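Local coordinates for endoglucanase CEL5A (Eubacterium cellulosolvens, PDB 4AFM), which probably binds beta-glucans such as xyloglucan, as a non-catalytic carbohydrate-binding module of a family 5 endoglucanase, at residues 25-30 with 116-121; 37-42 with 123-128; 45-50 with 90-95. All coordinates share one frame; numbering follows the deposited sequence.

Contact 1: residues 25-30 with 116-121; sequences PSAYEL and DGMTVT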
loop_
_atom_site.group_PDB
_atom_site.type_symbol
_atom_site.label_atom_id
_atom_site.label_comp_id
_atom_site.label_asym_id
_atom_site.label_seq_id
_atom_site.Cartn_x
_atom_site.Cartn_y
_atom_site.Cartn_z
ATOM N N PRO A 25 16.491 1.110 -0.296
ATOM C CA PRO A 25 15.304 0.440 0.099
ATOM C C PRO A 25 14.335 1.321 0.819
ATOM O O PRO A 25 14.695 2.390 1.364
ATOM C CB PRO A 25 15.787 -0.709 0.992
ATOM C CG PRO A 25 17.074 -0.216 1.461
ATOM C CD PRO A 25 17.681 0.613 0.399
ATOM N N SER A 26 13.088 0.889 0.912
ATOM C CA SER A 26 11.982 1.652 1.479
ATOM C C SER A 26 11.268 0.988 2.606
ATOM O O SER A 26 11.227 -0.280 2.637
ATOM C CB SER A 26 10.924 1.957 0.426
ATOM O OG SER A 26 11.541 2.521 -0.761
ATOM N N ALA A 27 10.628 1.717 3.476
ATOM C CA ALA A 27 9.688 1.186 4.431
ATOM C C ALA A 27 8.305 1.100 3.875
ATOM O O ALA A 27 7.480 0.314 4.367
ATOM C CB ALA A 27 9.712 2.049 5.708
ATOM N N TYR A 28 7.920 1.975 2.922
ATOM C CA TYR A 28 6.553 2.056 2.427
ATOM C C TYR A 28 6.593 2.728 1.070
ATOM O O TYR A 28 7.357 3.739 0.939
ATOM C CB TYR A 28 5.753 2.979 3.412
ATOM C CG TYR A 28 4.322 3.211 2.990
ATOM C CD1 TYR A 28 3.308 2.332 3.338
ATOM C CD2 TYR A 28 3.971 4.354 2.251
ATOM C CE1 TYR A 28 1.966 2.518 2.931
ATOM C CE2 TYR A 28 2.684 4.571 1.827
ATOM C CZ TYR A 28 1.705 3.671 2.162
ATOM O OH TYR A 28 0.358 3.869 1.799
ATOM N N GLU A 29 5.904 2.279 0.104
ATOM C CA GLU A 29 5.858 2.911 -1.221
ATOM C C GLU A 29 4.521 2.884 -1.801
ATOM O O GLU A 29 3.836 1.782 -1.694
ATOM C CB GLU A 29 6.838 2.097 -2.209
ATOM C CG GLU A 29 8.273 2.210 -1.775
ATOM C CD GLU A 29 9.047 1.385 -2.665
ATOM O OE1 GLU A 29 8.998 0.078 -2.646
ATOM O OE2 GLU A 29 9.974 1.934 -3.254
ATOM N N LEU A 30 4.149 3.859 -2.559
ATOM C CA LEU A 30 2.912 3.870 -3.361
ATOM C C LEU A 30 3.194 4.389 -4.691
ATOM O O LEU A 30 4.121 5.327 -4.910
ATOM C CB LEU A 30 1.889 4.845 -2.909
ATOM C CG LEU A 30 1.351 4.560 -1.610
ATOM C CD1 LEU A 30 0.352 5.716 -1.072
ATOM C CD2 LEU A 30 0.282 3.400 -1.673
ATOM N N ASP A 116 21.913 -0.042 12.603
ATOM C CA ASP A 116 20.894 -0.931 13.114
ATOM C C ASP A 116 19.708 -1.139 12.193
ATOM O O ASP A 116 18.927 -2.084 12.440
ATOM C CB ASP A 116 20.387 -0.489 14.503
ATOM C CG ASP A 116 19.701 0.827 14.505
ATOM O OD1 ASP A 116 19.993 1.675 13.596
ATOM O OD2 ASP A 116 18.840 1.041 15.303
ATOM N N GLY A 117 19.536 -0.271 11.219
ATOM C CA GLY A 117 18.355 -0.280 10.352
ATOM C C GLY A 117 17.267 0.506 10.977
ATOM O O GLY A 117 17.204 0.750 12.208
HETATM N N MSE A 118 16.297 0.891 10.145
HETATM C CA MSE A 118 15.129 1.643 10.594
HETATM C C MSE A 118 13.969 0.705 10.801
HETATM O O MSE A 118 13.735 -0.199 9.983
HETATM C CB MSE A 118 14.818 2.743 9.525
HETATM C CG MSE A 118 13.819 3.747 10.022
HETATM SE SE MSE A 118 13.579 5.239 8.827
HETATM C CE MSE A 118 12.542 4.398 7.418
ATOM N N THR A 119 13.152 0.917 11.792
ATOM C CA THR A 119 11.906 0.202 11.976
ATOM C C THR A 119 10.766 1.221 12.004
ATOM O O THR A 119 10.826 2.209 12.777
ATOM C CB THR A 119 11.852 -0.646 13.270
ATOM O OG1 THR A 119 12.911 -1.635 13.052
ATOM C CG2 THR A 119 10.571 -1.368 13.458
ATOM N N VAL A 120 9.766 1.021 11.162
ATOM C CA VAL A 120 8.560 1.803 11.172
ATOM C C VAL A 120 7.472 0.982 11.820
ATOM O O VAL A 120 7.240 -0.174 11.366
ATOM C CB VAL A 120 8.226 2.209 9.716
ATOM C CG1 VAL A 120 6.803 2.808 9.658
ATOM C CG2 VAL A 120 9.258 3.211 9.171
ATOM N N THR A 121 6.749 1.548 12.743
ATOM C CA THR A 121 5.639 0.850 13.393
ATOM C C THR A 121 4.278 1.373 12.990
ATOM O O THR A 121 3.279 0.693 13.185
ATOM C CB THR A 121 5.806 0.866 14.928
ATOM O OG1 THR A 121 5.913 2.240 15.356
ATOM C CG2 THR A 121 7.053 0.104 15.365
#
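Ala27 meets Val120 and Met118 through its single methyl, and all the direct contact between 25-30 and 116-121 is apolar. Its CB lies 3.7 Å from Val120 CG2, one methyl against another. With chi1 at 169°, Val120 has CG1 anti to the backbone N, and this puts CG2 beside that N, where it faces Ala27. The second touch is looser: CE of selenomethionine Met118 stands 4.1 Å from Ala27 CB. The Met118 chain runs extended through its first two torsions and bends at chi3, carrying the terminal methyl towards Ala27; this describes one of two conformers, so the CE position is less certain.

No hydrogen bond crosses between the two segments, and their nearest CA atoms, Ala27 and Val120, are 6.9 Å apart, too far for neighbouring strands. Backbone bonding goes to other partners: Ala27 and Tyr28 pair with Val109, Met118 with Val14.

Ala27 sits just before strand 28-30, an outermost strand of the four-stranded sheet that also holds 106-111; strand 118-127 lies in the other sheet. The two meet where that outer strand begins, and the join here probably rests on methyl packing and exclusion of water, not on directional bonds.

Contact 2: residues 37-42 with 123-128; sequences MPFDLN and IVASYT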
loop_
_atom_site.group_PDB
_atom_site.type_symbol
_atom_site.label_atom_id
_atom_site.label_comp_id
_atom_site.label_asym_id
_atom_site.label_seq_id
_atom_site.Cartn_x
_atom_site.Cartn_y
_atom_site.Cartn_z
HETATM N N MSE A 37 -5.722 4.574 -4.320
HETATM C CA MSE A 37 -5.107 5.378 -3.266
HETATM C C MSE A 37 -5.793 5.178 -1.924
HETATM O O MSE A 37 -7.027 5.224 -1.845
HETATM C CB MSE A 37 -5.233 6.860 -3.711
HETATM C CG MSE A 37 -4.228 7.274 -4.771
HETATM SE SE MSE A 37 -2.339 7.120 -4.120
HETATM C CE MSE A 37 -2.489 8.567 -2.763
ATOM N N PRO A 38 -5.046 5.080 -0.841
ATOM C CA PRO A 38 -5.632 4.979 0.472
ATOM C C PRO A 38 -6.037 6.289 1.070
ATOM O O PRO A 38 -6.787 6.339 2.076
ATOM C CB PRO A 38 -4.549 4.260 1.289
ATOM C CG PRO A 38 -3.274 4.737 0.656
ATOM C CD PRO A 38 -3.581 4.739 -0.828
ATOM N N PHE A 39 -5.559 7.434 0.539
ATOM C CA PHE A 39 -5.945 8.737 1.010
ATOM C C PHE A 39 -6.031 9.639 -0.216
ATOM O O PHE A 39 -5.511 9.328 -1.291
ATOM C CB PHE A 39 -5.048 9.300 2.118
ATOM C CG PHE A 39 -3.693 9.725 1.672
ATOM C CD1 PHE A 39 -2.663 8.810 1.449
ATOM C CD2 PHE A 39 -3.414 11.067 1.412
ATOM C CE1 PHE A 39 -1.395 9.209 1.035
ATOM C CE2 PHE A 39 -2.143 11.442 1.042
ATOM C CZ PHE A 39 -1.151 10.528 0.784
ATOM N N ASP A 40 -6.631 10.806 -0.011
ATOM C CA ASP A 40 -6.876 11.770 -1.100
ATOM C C ASP A 40 -5.845 12.916 -0.992
ATOM O O ASP A 40 -5.833 13.747 -0.101
ATOM C CB ASP A 40 -8.277 12.370 -0.918
ATOM C CG ASP A 40 -8.587 13.343 -2.028
ATOM O OD1 ASP A 40 -7.788 13.568 -2.945
ATOM O OD2 ASP A 40 -9.725 13.914 -1.928
ATOM N N LEU A 41 -4.905 12.889 -1.966
ATOM C CA LEU A 41 -3.841 13.914 -2.054
ATOM C C LEU A 41 -4.344 15.312 -2.193
ATOM O O LEU A 41 -3.638 16.292 -1.969
ATOM C CB LEU A 41 -2.988 13.561 -3.248
ATOM C CG LEU A 41 -2.035 12.350 -2.993
ATOM C CD1 LEU A 41 -1.626 11.745 -4.332
ATOM C CD2 LEU A 41 -0.784 12.761 -2.201
ATOM N N ASN A 42 -5.629 15.471 -2.624
ATOM C CA ASN A 42 -6.183 16.812 -2.834
ATOM C C ASN A 42 -6.601 17.437 -1.523
ATOM O O ASN A 42 -6.719 18.676 -1.511
ATOM C CB ASN A 42 -7.446 16.716 -3.718
ATOM C CG ASN A 42 -7.087 16.326 -5.089
ATOM O OD1 ASN A 42 -6.592 17.171 -5.851
ATOM N ND2 ASN A 42 -7.338 15.143 -5.522
ATOM N N ILE A 123 2.202 4.312 10.064
ATOM C CA ILE A 123 2.137 5.420 9.103
ATOM C C ILE A 123 0.698 5.823 9.016
ATOM O O ILE A 123 -0.180 4.962 8.765
ATOM C CB ILE A 123 2.658 5.022 7.715
ATOM C CG1 ILE A 123 4.087 4.466 7.779
ATOM C CG2 ILE A 123 2.559 6.178 6.760
ATOM C CD1 ILE A 123 4.631 3.937 6.455
ATOM N N VAL A 124 0.431 7.093 9.246
ATOM C CA VAL A 124 -0.977 7.599 9.146
ATOM C C VAL A 124 -1.022 8.812 8.305
ATOM O O VAL A 124 -0.076 9.658 8.229
ATOM C CB VAL A 124 -1.516 7.959 10.519
ATOM C CG1 VAL A 124 -1.538 6.779 11.415
ATOM C CG2 VAL A 124 -0.788 9.060 11.081
ATOM N N ALA A 125 -2.060 8.925 7.508
ATOM C CA ALA A 125 -2.425 10.180 6.808
ATOM C C ALA A 125 -3.542 10.805 7.579
ATOM O O ALA A 125 -4.559 10.169 7.890
ATOM C CB ALA A 125 -2.863 9.913 5.382
ATOM N N SER A 126 -3.441 12.077 7.894
ATOM C CA SER A 126 -4.450 12.830 8.653
ATOM C C SER A 126 -4.888 13.988 7.762
ATOM O O SER A 126 -4.018 14.713 7.280
ATOM C CB SER A 126 -3.800 13.433 9.947
ATOM O OG SER A 126 -3.611 12.330 10.821
ATOM N N TYR A 127 -6.121 14.304 7.678
ATOM C CA TYR A 127 -6.553 15.518 7.018
ATOM C C TYR A 127 -6.699 16.662 7.968
ATOM O O TYR A 127 -7.138 16.434 9.088
ATOM C CB TYR A 127 -7.924 15.256 6.370
ATOM C CG TYR A 127 -7.942 14.129 5.360
ATOM C CD1 TYR A 127 -6.944 14.052 4.376
ATOM C CD2 TYR A 127 -8.934 13.204 5.356
ATOM C CE1 TYR A 127 -7.006 13.050 3.440
ATOM C CE2 TYR A 127 -9.034 12.196 4.356
ATOM C CZ TYR A 127 -8.006 12.146 3.398
ATOM O OH TYR A 127 -8.096 11.135 2.446
ATOM N N THR A 128 -6.209 17.799 7.587
ATOM C CA THR A 128 -6.128 19.016 8.398
ATOM C C THR A 128 -7.042 20.089 7.768
ATOM O O THR A 128 -7.242 21.121 8.386
ATOM C CB THR A 128 -4.637 19.485 8.494
ATOM O OG1 THR A 128 -4.114 19.649 7.160
ATOM C CG2 THR A 128 -3.765 18.420 9.168
#
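Phe39 and Tyr127 reach their contacts through different first torsions. Phe39 holds CG between its backbone N and carbonyl carbon (chi1 72°), which lays one face of the ring against Ala125. Tyr127 has CG beside its backbone N (chi1 -59°), and its phenol extends across to the 37-42 loop.

The methyl of Ala125 sits over that face, with CB 4.2 Å from the centroid of the Phe39 ring and nearest to Phe39 CG at 3.8 Å: a CH-pi contact displaced towards the rim. In one of two conformers of selenomethionine Met37, CE lies over the opposite face, so this cover is less certain.

The polar part is one bond. Asp40 N donates to Tyr127 OH at 2.9 Å with an N-H...O angle of 158°, and N lies in the plane of the Tyr127 ring, at its edge. Tyr127 OH also lies 3.5 Å from Phe39 CA. A phenylalanine in place of Tyr127 would probably leave the Asp40 N-H without its acceptor and the loop freer to shift. Asp40 OD1 takes two bonds from Asn42: the backbone N, at 2.9 Å, comes from above the carboxylate plane, and ND2, at 3.1 Å, uses the syn lone pair.

Lys43 makes a cation-pi contact with Tyr127, and Phe45 meets the Phe39 ring edge-to-face. The arrangement is an irregular loop, shaped by an Asx turn at Asp40, fastened to a long strand of a beta-sandwich.

Contact 3: residues 45-50 with 90-95; sequences FEIKVD and EQIAKA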
loop_
_atom_site.group_PDB
_atom_site.type_symbol
_atom_site.label_atom_id
_atom_site.label_comp_id
_atom_site.label_asym_id
_atom_site.label_seq_id
_atom_site.Cartn_x
_atom_site.Cartn_y
_atom_site.Cartn_z
ATOM N N PHE A 45 -3.383 17.578 4.032
ATOM C CA PHE A 45 -3.025 16.392 4.848
ATOM C C PHE A 45 -1.657 16.508 5.448
ATOM O O PHE A 45 -0.834 17.377 5.059
ATOM C CB PHE A 45 -3.070 15.144 3.950
ATOM C CG PHE A 45 -2.038 15.073 2.841
ATOM C CD1 PHE A 45 -0.707 14.620 3.144
ATOM C CD2 PHE A 45 -2.292 15.448 1.534
ATOM C CE1 PHE A 45 0.210 14.639 2.153
ATOM C CE2 PHE A 45 -1.362 15.476 0.568
ATOM C CZ PHE A 45 -0.055 15.033 0.863
ATOM N N GLU A 46 -1.427 15.664 6.447
ATOM C CA GLU A 46 -0.074 15.397 6.917
ATOM C C GLU A 46 0.122 13.932 6.958
ATOM O O GLU A 46 -0.856 13.148 7.037
ATOM C CB GLU A 46 0.192 15.979 8.293
ATOM C CG GLU A 46 -0.794 15.633 9.334
ATOM C CD GLU A 46 -0.585 16.429 10.611
ATOM O OE1 GLU A 46 0.055 17.537 10.580
ATOM O OE2 GLU A 46 -1.108 15.874 11.639
ATOM N N ILE A 47 1.364 13.522 6.806
ATOM C CA ILE A 47 1.728 12.116 6.955
ATOM C C ILE A 47 2.531 11.983 8.236
ATOM O O ILE A 47 3.543 12.769 8.402
ATOM C CB ILE A 47 2.533 11.676 5.717
ATOM C CG1 ILE A 47 1.589 11.693 4.456
ATOM C CG2 ILE A 47 3.138 10.254 5.915
ATOM C CD1 ILE A 47 2.309 11.493 3.193
ATOM N N LYS A 48 2.221 11.108 9.109
ATOM C CA LYS A 48 2.961 10.940 10.344
ATOM C C LYS A 48 3.485 9.531 10.386
ATOM O O LYS A 48 2.760 8.536 10.105
ATOM C CB LYS A 48 2.038 11.124 11.541
ATOM C CG LYS A 48 1.420 12.532 11.507
ATOM C CD LYS A 48 0.769 12.811 12.829
ATOM C CE LYS A 48 -0.657 12.488 12.780
ATOM N NZ LYS A 48 -1.230 13.484 13.752
ATOM N N VAL A 49 4.729 9.357 10.789
ATOM C CA VAL A 49 5.384 8.029 10.781
ATOM C C VAL A 49 5.978 7.774 12.161
ATOM O O VAL A 49 6.830 8.632 12.602
ATOM C CB VAL A 49 6.507 7.991 9.703
ATOM C CG1 VAL A 49 7.104 6.594 9.692
ATOM C CG2 VAL A 49 5.976 8.342 8.325
ATOM N N ASP A 50 5.641 6.719 12.805
ATOM C CA ASP A 50 6.321 6.300 14.043
ATOM C C ASP A 50 7.464 5.450 13.627
ATOM O O ASP A 50 7.281 4.390 12.935
ATOM C CB ASP A 50 5.380 5.544 14.936
ATOM C CG ASP A 50 4.205 6.357 15.435
ATOM O OD1 ASP A 50 4.144 7.578 15.310
ATOM O OD2 ASP A 50 3.266 5.670 15.964
ATOM N N GLU A 90 1.898 21.125 2.753
ATOM C CA GLU A 90 2.456 22.353 2.183
ATOM C C GLU A 90 4.028 22.164 2.098
ATOM O O GLU A 90 4.609 22.691 1.100
ATOM C CB GLU A 90 2.043 23.472 3.113
ATOM C CG GLU A 90 0.538 23.847 3.217
ATOM C CD GLU A 90 -0.423 23.616 1.991
ATOM O OE1 GLU A 90 -0.343 24.414 1.027
ATOM O OE2 GLU A 90 -1.357 22.708 2.014
ATOM N N GLN A 91 4.683 21.494 3.005
ATOM C CA GLN A 91 6.108 21.250 2.843
ATOM C C GLN A 91 6.403 20.404 1.615
ATOM O O GLN A 91 7.306 20.607 0.818
ATOM C CB GLN A 91 6.459 20.624 4.147
ATOM C CG GLN A 91 7.752 20.017 4.136
ATOM C CD GLN A 91 7.943 18.968 5.238
ATOM O OE1 GLN A 91 7.078 18.192 5.731
ATOM N NE2 GLN A 91 9.194 18.887 5.596
ATOM N N ILE A 92 5.578 19.352 1.414
ATOM C CA ILE A 92 5.750 18.464 0.267
ATOM C C ILE A 92 5.554 19.276 -0.999
ATOM O O ILE A 92 6.337 19.073 -1.962
ATOM C CB ILE A 92 4.720 17.272 0.370
ATOM C CG1 ILE A 92 5.015 16.400 1.584
ATOM C CG2 ILE A 92 4.706 16.507 -0.881
ATOM C CD1 ILE A 92 3.825 15.468 2.000
ATOM N N ALA A 93 4.515 20.089 -1.103
ATOM C CA ALA A 93 4.267 20.853 -2.320
ATOM C C ALA A 93 5.443 21.803 -2.630
ATOM O O ALA A 93 5.760 21.941 -3.818
ATOM C CB ALA A 93 2.962 21.644 -2.122
ATOM N N LYS A 94 6.026 22.373 -1.597
ATOM C CA LYS A 94 7.158 23.280 -1.867
ATOM C C LYS A 94 8.302 22.474 -2.484
ATOM O O LYS A 94 8.947 22.915 -3.467
ATOM C CB LYS A 94 7.604 23.898 -0.596
ATOM C CG LYS A 94 8.832 24.770 -0.832
ATOM C CD LYS A 94 9.259 25.370 0.519
ATOM C CE LYS A 94 10.450 26.326 0.317
ATOM N NZ LYS A 94 10.661 27.063 1.609
ATOM N N ALA A 95 8.568 21.281 -1.974
ATOM C CA ALA A 95 9.643 20.431 -2.534
ATOM C C ALA A 95 9.282 19.897 -3.883
ATOM O O ALA A 95 10.133 19.749 -4.775
ATOM C CB ALA A 95 9.981 19.315 -1.585
#
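Ile92 meets Phe45 through its terminal methyl: Ile92 CD1 is 3.7 Å from Phe45 CE1 and 4.1 Å from Phe45 CZ. The approach is oblique to the ring, and the two side chains cross at about a right angle. A second, looser touch joins the same Ile92 CD1 to Ile47 CD1 at 4.4 Å, in one of two conformers of Ile47. One methyl of the helix thus reaches both Phe45 and Ile47, two residues apart on the strand.

Torsions set this up from both ends. Ile92 places CG1 opposite its carbonyl carbon (chi1 -65°) and continues extended to CD1, while Phe45 (chi1 66°) swings its ring so that the far end approaches the helix.

The setting is a beta-sandwich in which the short helix 89-96 lies off the beginning of strand 45-52 and sends Ile92 into the buried interior. Ile92 also touches Leu58, Phe60 and Ile75 of the other sheet, so it bridges both sheets.

Further out, the backbone of Phe45 bonds to that of Lys89 and Ile47 to Phe87, which ties the strand to the start of the helix and the strand before it. Gln91 OE1 accepts from Thr88 N at the head of the helix.

Contacts 1 and 3 are buried and wholly apolar, whereas contact 2 is only partly buried and adds a hydrogen bond to its packing. Contacts 1 and 2 share strand 118-127; contact 3 uses its neighbour 45-52, joined to it by probable backbone bonds such as Val124 O to Lys48 N. The centres of contacts 2 and 3 are about 10 Å apart; the centre of contact 1 is about 18 Å from that of contact 2 and about 17 Å from that of contact 3. Contact 1 joins the start of an outermost strand of one sheet to the other sheet, contact 2 fixes a loop and contact 3 a helix. Contacts 1 and 2 also touch the second subunit.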